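Local coordinates for protein endo-beta-1,4-mannanase (Alicyclobacillus acidocaldarius, PDB 4CD7) that hydrolyses internal beta-1,4-mannosidic linkages in mannan polysaccharides, as an endo-acting glycoside hydrolase of family 113 with a TIM-barrel fold, at residues G101-E106 / G149-T154; T178-H183 / F228-G233. All coordinates share one frame; numbering follows the deposited sequence.

Contact 1 (G101-E106 / G149-T154). With BMA (beta-D-mannopyranose), chain C; IFM (5-hydroxymethyl-3,4-dihydroxypiperidine), chain E.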
loop_
_atom_site.group_PDB
_atom_site.type_symbol
_atom_site.label_atom_id
_atom_site.label_comp_id
_atom_site.label_asym_id
_atom_site.label_seq_id
_atom_site.Cartn_x
_atom_site.Cartn_y
_atom_site.Cartn_z
ATOM N N GLY A 101 4.512 12.144 -13.704
ATOM C CA GLY A 101 4.571 12.396 -12.270
ATOM C C GLY A 101 3.246 12.753 -11.624
ATOM O O GLY A 101 3.175 12.862 -10.415
ATOM N N THR A 102 2.199 12.904 -12.421
ATOM C CA THR A 102 0.854 13.200 -11.881
ATOM C C THR A 102 0.394 12.047 -10.977
ATOM O O THR A 102 0.482 10.860 -11.351
ATOM C CB THR A 102 -0.198 13.407 -12.994
ATOM O OG1 THR A 102 0.175 14.498 -13.834
ATOM C CG2 THR A 102 -1.591 13.694 -12.399
ATOM N N TRP A 103 -0.130 12.400 -9.814
ATOM C CA TRP A 103 -0.653 11.441 -8.865
ATOM C C TRP A 103 -1.848 10.690 -9.453
ATOM O O TRP A 103 -2.702 11.283 -10.120
ATOM C CB TRP A 103 -1.075 12.191 -7.601
ATOM C CG TRP A 103 -1.764 11.383 -6.550
ATOM C CD1 TRP A 103 -1.402 10.144 -6.070
ATOM C CD2 TRP A 103 -2.895 11.785 -5.791
ATOM N NE1 TRP A 103 -2.266 9.753 -5.082
ATOM C CE2 TRP A 103 -3.178 10.757 -4.881
ATOM C CE3 TRP A 103 -3.697 12.935 -5.788
ATOM C CZ2 TRP A 103 -4.233 10.829 -4.004
ATOM C CZ3 TRP A 103 -4.731 13.002 -4.915
ATOM C CH2 TRP A 103 -5.003 11.944 -4.042
ATOM N N ARG A 104 -1.902 9.389 -9.198
ATOM C CA ARG A 104 -2.965 8.531 -9.710
ATOM C C ARG A 104 -4.347 8.874 -9.177
ATOM O O ARG A 104 -5.343 8.525 -9.787
ATOM C CB ARG A 104 -2.669 7.063 -9.405
ATOM C CG ARG A 104 -2.774 6.660 -7.939
ATOM C CD ARG A 104 -2.223 5.261 -7.739
ATOM N NE ARG A 104 -0.758 5.220 -7.667
ATOM C CZ ARG A 104 -0.068 5.133 -6.543
ATOM N NH1 ARG A 104 -0.706 5.089 -5.379
ATOM N NH2 ARG A 104 1.265 5.098 -6.573
ATOM N N GLY A 105 -4.385 9.608 -8.070
ATOM C CA GLY A 105 -5.638 10.109 -7.513
ATOM C C GLY A 105 -6.283 11.248 -8.280
ATOM O O GLY A 105 -7.411 11.690 -7.920
ATOM N N GLU A 106 -5.579 11.721 -9.306
ATOM C CA GLU A 106 -6.036 12.788 -10.199
ATOM C C GLU A 106 -6.201 12.359 -11.662
ATOM O O GLU A 106 -6.349 13.203 -12.529
ATOM C CB GLU A 106 -5.091 13.997 -10.098
ATOM C CG GLU A 106 -5.068 14.624 -8.715
ATOM C CD GLU A 106 -3.985 15.652 -8.522
ATOM O OE1 GLU A 106 -3.159 15.883 -9.432
ATOM O OE2 GLU A 106 -3.977 16.256 -7.436
ATOM N N GLY A 149 -6.880 -1.605 -5.448
ATOM C CA GLY A 149 -6.567 -0.267 -5.871
ATOM C C GLY A 149 -5.993 0.548 -4.754
ATOM O O GLY A 149 -6.064 0.145 -3.595
ATOM N N CYS A 150 -5.417 1.694 -5.122
ATOM C CA CYS A 150 -4.683 2.538 -4.193
ATOM C C CYS A 150 -4.851 4.025 -4.520
ATOM O O CYS A 150 -4.359 4.500 -5.541
ATOM C CB CYS A 150 -3.189 2.163 -4.242
ATOM S SG CYS A 150 -2.143 3.121 -3.137
ATOM N N GLU A 151 -5.541 4.749 -3.623
ATOM C CA GLU A 151 -5.638 6.202 -3.660
ATOM C C GLU A 151 -6.301 6.752 -4.923
ATOM O O GLU A 151 -5.946 7.846 -5.382
ATOM C CB GLU A 151 -4.257 6.840 -3.469
ATOM C CG GLU A 151 -3.585 6.540 -2.128
ATOM C CD GLU A 151 -2.152 7.067 -2.036
ATOM O OE1 GLU A 151 -1.664 7.803 -2.942
ATOM O OE2 GLU A 151 -1.479 6.698 -1.052
ATOM N N MET A 152 -7.291 6.035 -5.468
ATOM C CA MET A 152 -7.864 6.400 -6.765
ATOM C C MET A 152 -9.032 7.361 -6.565
ATOM O O MET A 152 -10.176 7.092 -6.964
ATOM C CB MET A 152 -8.284 5.164 -7.558
ATOM C CG MET A 152 -7.179 4.124 -7.751
ATOM S SD MET A 152 -5.740 4.731 -8.652
ATOM C CE MET A 152 -6.364 4.861 -10.316
ATOM N N THR A 153 -8.749 8.506 -5.944
ATOM C CA THR A 153 -9.841 9.397 -5.548
ATOM C C THR A 153 -10.775 9.833 -6.692
ATOM O O THR A 153 -11.973 9.775 -6.543
ATOM C CB THR A 153 -9.281 10.602 -4.788
ATOM O OG1 THR A 153 -8.681 10.131 -3.580
ATOM C CG2 THR A 153 -10.404 11.641 -4.459
ATOM N N THR A 154 -10.237 10.215 -7.850
ATOM C CA THR A 154 -11.102 10.595 -8.994
ATOM C C THR A 154 -11.895 9.400 -9.607
ATOM O O THR A 154 -12.933 9.595 -10.224
ATOM C CB THR A 154 -10.328 11.290 -10.135
ATOM O OG1 THR A 154 -9.176 10.524 -10.451
ATOM C CG2 THR A 154 -9.863 12.712 -9.769
HETATM C C1 BMA C . -0.903 12.967 -2.382
HETATM C C2 BMA C . 0.365 12.898 -3.236
HETATM C C3 BMA C . 0.635 11.452 -3.626
HETATM C C4 BMA C . 0.570 10.524 -2.416
HETATM C C5 BMA C . -0.683 10.744 -1.579
HETATM C C6 BMA C . -0.638 9.925 -0.299
HETATM O O2 BMA C . 1.500 13.429 -2.541
HETATM O O3 BMA C . 1.899 11.277 -4.278
HETATM O O4 BMA C . 0.529 9.184 -2.909
HETATM O O5 BMA C . -0.799 12.116 -1.238
HETATM O O6 BMA C . -1.709 10.318 0.563
HETATM O O4 IFM E . 5.199 6.947 -2.380
HETATM C C4 IFM E . 3.820 7.291 -2.302
HETATM C C3 IFM E . 2.968 6.274 -3.063
HETATM O O3 IFM E . 3.171 6.511 -4.463
HETATM C C2 IFM E . 1.465 6.350 -2.749
HETATM N N IFM E . 1.153 6.800 -1.400
HETATM C C1 IFM E . 2.005 7.715 -0.679
HETATM C C5 IFM E . 3.471 7.370 -0.832
HETATM C C6 IFM E . 4.321 8.406 -0.109
HETATM O O6 IFM E . 4.158 9.720 -0.632
HETATM O O HOH W 1 -8.108 8.112 -9.424
#

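Contact 2 (T178-H183 / F228-G233). With MAN (alpha-D-mannopyranose), chain B; IFM (5-hydroxymethyl-3,4-dihydroxypiperidine), chain E; BMA (beta-D-mannopyranose), chain C.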
loop_
_atom_site.group_PDB
_atom_site.type_symbol
_atom_site.label_atom_id
_atom_site.label_comp_id
_atom_site.label_asym_id
_atom_site.label_seq_id
_atom_site.Cartn_x
_atom_site.Cartn_y
_atom_site.Cartn_z
ATOM N N THR A 178 -8.756 -6.221 -0.386
ATOM C CA THR A 178 -8.984 -4.876 0.123
ATOM C C THR A 178 -8.888 -3.863 -0.996
ATOM O O THR A 178 -8.391 -4.155 -2.080
ATOM C CB THR A 178 -7.968 -4.530 1.244
ATOM O OG1 THR A 178 -8.371 -3.336 1.919
ATOM C CG2 THR A 178 -6.528 -4.379 0.678
ATOM N N TYR A 179 -9.432 -2.687 -0.745
ATOM C CA TYR A 179 -9.168 -1.482 -1.545
ATOM C C TYR A 179 -8.594 -0.463 -0.555
ATOM O O TYR A 179 -9.146 -0.286 0.527
ATOM C CB TYR A 179 -10.456 -0.931 -2.223
ATOM C CG TYR A 179 -10.246 0.406 -2.840
ATOM C CD1 TYR A 179 -9.528 0.547 -4.043
ATOM C CD2 TYR A 179 -10.702 1.570 -2.221
ATOM C CE1 TYR A 179 -9.265 1.781 -4.597
ATOM C CE2 TYR A 179 -10.447 2.808 -2.795
ATOM C CZ TYR A 179 -9.751 2.923 -3.976
ATOM O OH TYR A 179 -9.474 4.185 -4.505
ATOM N N ASN A 180 -7.530 0.217 -0.985
ATOM C CA ASN A 180 -6.735 1.186 -0.239
ATOM C C ASN A 180 -7.116 2.617 -0.714
ATOM O O ASN A 180 -6.670 3.105 -1.755
ATOM C CB ASN A 180 -5.259 0.794 -0.493
ATOM C CG ASN A 180 -4.187 1.769 0.007
ATOM O OD1 ASN A 180 -2.985 1.498 -0.241
ATOM N ND2 ASN A 180 -4.547 2.844 0.693
ATOM N N CYS A 181 -7.959 3.290 0.056
ATOM C CA CYS A 181 -8.348 4.680 -0.264
ATOM C C CYS A 181 -7.339 5.646 0.335
ATOM O O CYS A 181 -6.514 5.259 1.178
ATOM C CB CYS A 181 -9.764 5.011 0.241
ATOM S SG CYS A 181 -9.927 5.186 2.031
ATOM N N ASN A 182 -7.381 6.894 -0.117
ATOM C CA ASN A 182 -6.507 7.927 0.439
ATOM C C ASN A 182 -7.022 8.352 1.810
ATOM O O ASN A 182 -8.210 8.213 2.110
ATOM C CB ASN A 182 -6.410 9.142 -0.492
ATOM C CG ASN A 182 -5.163 9.970 -0.223
ATOM O OD1 ASN A 182 -4.157 9.444 0.242
ATOM N ND2 ASN A 182 -5.236 11.282 -0.489
ATOM N N HIS A 183 -6.133 8.869 2.652
ATOM C CA HIS A 183 -6.589 9.460 3.906
ATOM C C HIS A 183 -7.639 10.506 3.570
ATOM O O HIS A 183 -7.497 11.285 2.595
ATOM C CB HIS A 183 -5.441 10.084 4.702
ATOM C CG HIS A 183 -4.660 11.098 3.938
ATOM N ND1 HIS A 183 -4.901 12.447 4.056
ATOM C CD2 HIS A 183 -3.666 10.970 3.029
ATOM C CE1 HIS A 183 -4.090 13.113 3.257
ATOM N NE2 HIS A 183 -3.334 12.239 2.614
ATOM N N PHE A 228 -7.879 -1.336 8.385
ATOM C CA PHE A 228 -6.444 -1.235 8.663
ATOM C C PHE A 228 -5.816 -0.216 7.745
ATOM O O PHE A 228 -6.487 0.318 6.862
ATOM C CB PHE A 228 -5.773 -2.616 8.627
ATOM C CG PHE A 228 -5.448 -3.144 7.250
ATOM C CD1 PHE A 228 -6.408 -3.776 6.470
ATOM C CD2 PHE A 228 -4.147 -3.059 6.761
ATOM C CE1 PHE A 228 -6.082 -4.290 5.218
ATOM C CE2 PHE A 228 -3.817 -3.547 5.497
ATOM C CZ PHE A 228 -4.786 -4.173 4.731
ATOM N N PHE A 229 -4.549 0.114 7.988
ATOM C CA PHE A 229 -3.842 1.032 7.129
ATOM C C PHE A 229 -2.965 0.295 6.106
ATOM O O PHE A 229 -1.974 -0.345 6.491
ATOM C CB PHE A 229 -2.986 1.998 7.981
ATOM C CG PHE A 229 -3.755 2.747 9.053
ATOM C CD1 PHE A 229 -5.059 3.166 8.848
ATOM C CD2 PHE A 229 -3.160 3.008 10.281
ATOM C CE1 PHE A 229 -5.745 3.854 9.842
ATOM C CE2 PHE A 229 -3.832 3.685 11.267
ATOM C CZ PHE A 229 -5.137 4.105 11.055
ATOM N N MET A 230 -3.319 0.372 4.822
ATOM C CA MET A 230 -2.501 -0.270 3.779
ATOM C C MET A 230 -1.230 0.517 3.435
ATOM O O MET A 230 -0.276 -0.057 2.877
ATOM C CB MET A 230 -3.308 -0.518 2.508
ATOM C CG MET A 230 -3.838 -1.923 2.337
ATOM S SD MET A 230 -2.546 -3.171 2.242
ATOM C CE MET A 230 -1.743 -2.755 0.725
ATOM N N GLU A 231 -1.182 1.797 3.802
ATOM C CA GLU A 231 0.085 2.564 3.792
ATOM C C GLU A 231 0.081 3.472 5.023
ATOM O O GLU A 231 -0.935 4.085 5.307
ATOM C CB GLU A 231 0.227 3.499 2.583
ATOM C CG GLU A 231 0.082 2.879 1.218
ATOM C CD GLU A 231 0.611 3.762 0.089
ATOM O OE1 GLU A 231 1.218 4.829 0.353
ATOM O OE2 GLU A 231 0.382 3.386 -1.081
ATOM N N VAL A 232 1.204 3.564 5.724
ATOM C CA VAL A 232 1.395 4.582 6.750
ATOM C C VAL A 232 2.894 4.757 6.960
ATOM O O VAL A 232 3.641 3.786 6.995
ATOM C CB VAL A 232 0.605 4.212 8.043
ATOM C CG1 VAL A 232 1.173 2.986 8.748
ATOM C CG2 VAL A 232 0.497 5.412 8.946
ATOM N N GLY A 233 3.349 5.997 7.066
ATOM C CA GLY A 233 4.770 6.264 7.237
ATOM C C GLY A 233 5.025 7.750 7.177
ATOM O O GLY A 233 4.096 8.560 6.994
HETATM C C1 MAN B . -3.872 16.529 -0.106
HETATM C C2 MAN B . -4.086 15.049 0.111
HETATM C C3 MAN B . -2.771 14.379 -0.263
HETATM C C4 MAN B . -2.439 14.695 -1.728
HETATM C C5 MAN B . -2.569 16.190 -2.080
HETATM C C6 MAN B . -2.653 16.370 -3.594
HETATM O O1 MAN B . -3.357 17.258 1.007
HETATM O O2 MAN B . -5.175 14.576 -0.691
HETATM O O3 MAN B . -2.831 12.987 -0.054
HETATM O O4 MAN B . -1.102 14.327 -1.988
HETATM O O5 MAN B . -3.695 16.848 -1.480
HETATM O O6 MAN B . -1.799 17.422 -3.947
HETATM O O4 IFM E . 5.199 6.947 -2.380
HETATM C C4 IFM E . 3.820 7.291 -2.302
HETATM C C3 IFM E . 2.968 6.274 -3.063
HETATM O O3 IFM E . 3.171 6.511 -4.463
HETATM C C2 IFM E . 1.465 6.350 -2.749
HETATM N N IFM E . 1.153 6.800 -1.400
HETATM C C1 IFM E . 2.005 7.715 -0.679
HETATM C C5 IFM E . 3.471 7.370 -0.832
HETATM C C6 IFM E . 4.321 8.406 -0.109
HETATM O O6 IFM E . 4.158 9.720 -0.632
HETATM C C1 BMA C . -0.903 12.967 -2.382
HETATM C C2 BMA C . 0.365 12.898 -3.236
HETATM C C3 BMA C . 0.635 11.452 -3.626
HETATM C C4 BMA C . 0.570 10.524 -2.416
HETATM C C5 BMA C . -0.683 10.744 -1.579
HETATM C C6 BMA C . -0.638 9.925 -0.299
HETATM O O2 BMA C . 1.500 13.429 -2.541
HETATM O O3 BMA C . 1.899 11.277 -4.278
HETATM O O4 BMA C . 0.529 9.184 -2.909
HETATM O O5 BMA C . -0.799 12.116 -1.238
HETATM O O6 BMA C . -1.709 10.318 0.563
#

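Contact 1 (G101-E106 / G149-T154)
Trp-103 and Glu-151 meet in the main polar bond of this contact: the indole, swung toward Glu-151 with CG anti to the backbone N (chi1 174°), donates from NE1 to Glu-151 OE1 at 3.0 Å, with an N-H...O angle of 149°. The oxygen lies somewhat out of the ring plane and accepts on its anti lone pair, while Glu-151 OE1 also takes a bond from O4 of the beta-mannose at 2.6 Å. Glu-151 OE2 receives the IFM nitrogen at 2.7 Å and is also bonded by Ser-201 OG. A backbone bond, Thr-154 N to Gly-105 O, and a water shared by Arg-104 O and Thr-154 OG1 tie the outer end.

The charged pair is looser. Arg-104 NH1 is 3.8 Å from Glu-151 OE1, well off the guanidinium plane, a long salt bridge. Arg-104 NE and NH2 are instead bonded to Val-96 O and Asn-97 OD1, and NH2 also donates to IFM O3.

Packing completes the contact. The indole lies flat against the beta-mannose, whose C1 sits over the ring centre, while Gly-105 N backs the opposite face; a side chain at Gly-105 would collide with that ring and with Glu-151 O. Met-152 SD rests 3.6 Å from Arg-104 CG.

The loop following strand 89-98 is thus laid over the end of strand 145-150, with Met-152 and Thr-154 reaching Trp-123 and Trp-120 of helix 120-140.

Contact 2 (T178-H183 / F228-G233)
With CG anti to the backbone N (chi1 171°), the amide of Asn-180 extends toward Met-230, whose own CA-CB bond points at strand 176-182 and sets CB against that amide. Asn-180 OD1 lies 3.4 Å from Met-230 CB and 3.7 Å from Glu-231 CG, so what crosses here is van der Waals packing. The polar needs of the amide are met by other groups: OD1 accepts from Lys-93 NZ, and ND2 donates to Ser-201 OG, with a weak bond to Cys-181 O besides. Two residues earlier on the strand, Thr-178 CG2 packs at 4.0 Å on Met-230 CG, the hydroxyl being taken up by Leu-197 O and Ser-199 OG, and the Phe-228 ring approaches that hydroxyl obliquely.

Strands 176-182 and 227-232 are fifth and seventh in the eight-stranded barrel, with strand 197-201 between them, so these side chains meet in the barrel interior. An unbranched, apolar methionine can lie along both the Thr-178 methyl and Asn-180 CB; those two residues offer it carbon surface and spend their polar atoms on strand 197-201 and Lys-93.

At the C-terminal ends of the strands both segments turn to the ligands. Asn-182 ND2 donates almost straight (176°) to O3 of the alpha-mannose, which His-183 NE2 also grips at 2.8 Å, while Asn-182 OD1 accepts from O6 of the beta-mannose. Glu-231, extended beyond CG, places OE1 2.6 Å from the IFM nitrogen; Tyr-203 OH also bonds to OE1, and OE2 forms a salt bridge with Lys-93. Exchanging Glu-231 for an alanine would probably leave the IFM nitrogen and Lys-93 without this carboxylate.

How the contacts relate
Contacts 1 and 2 have centres 13 Å apart and join through neighbouring strands 145-150 and 176-182, where Glu-151 N lies 2.7 Å from Asn-180 O, probably a hydrogen bond. Cys-150 SG also packs 3.3 Å from Glu-231 OE2. Each contact supplies one carboxylate to the IFM nitrogen: Glu-151 just past the end of the fourth barrel strand, Glu-231 on the seventh. Glu-151 CD and Glu-231 CD stand 4.8 Å apart, consistent with the acid/base after strand 4 and nucleophile on strand 7 of clan GH-A retaining glycosidases. Glu-151 OE2 comes within 3.6 Å of Glu-231 OE1, and the ligand nitrogen bonds to both oxygens. The beta-mannose is likewise shared.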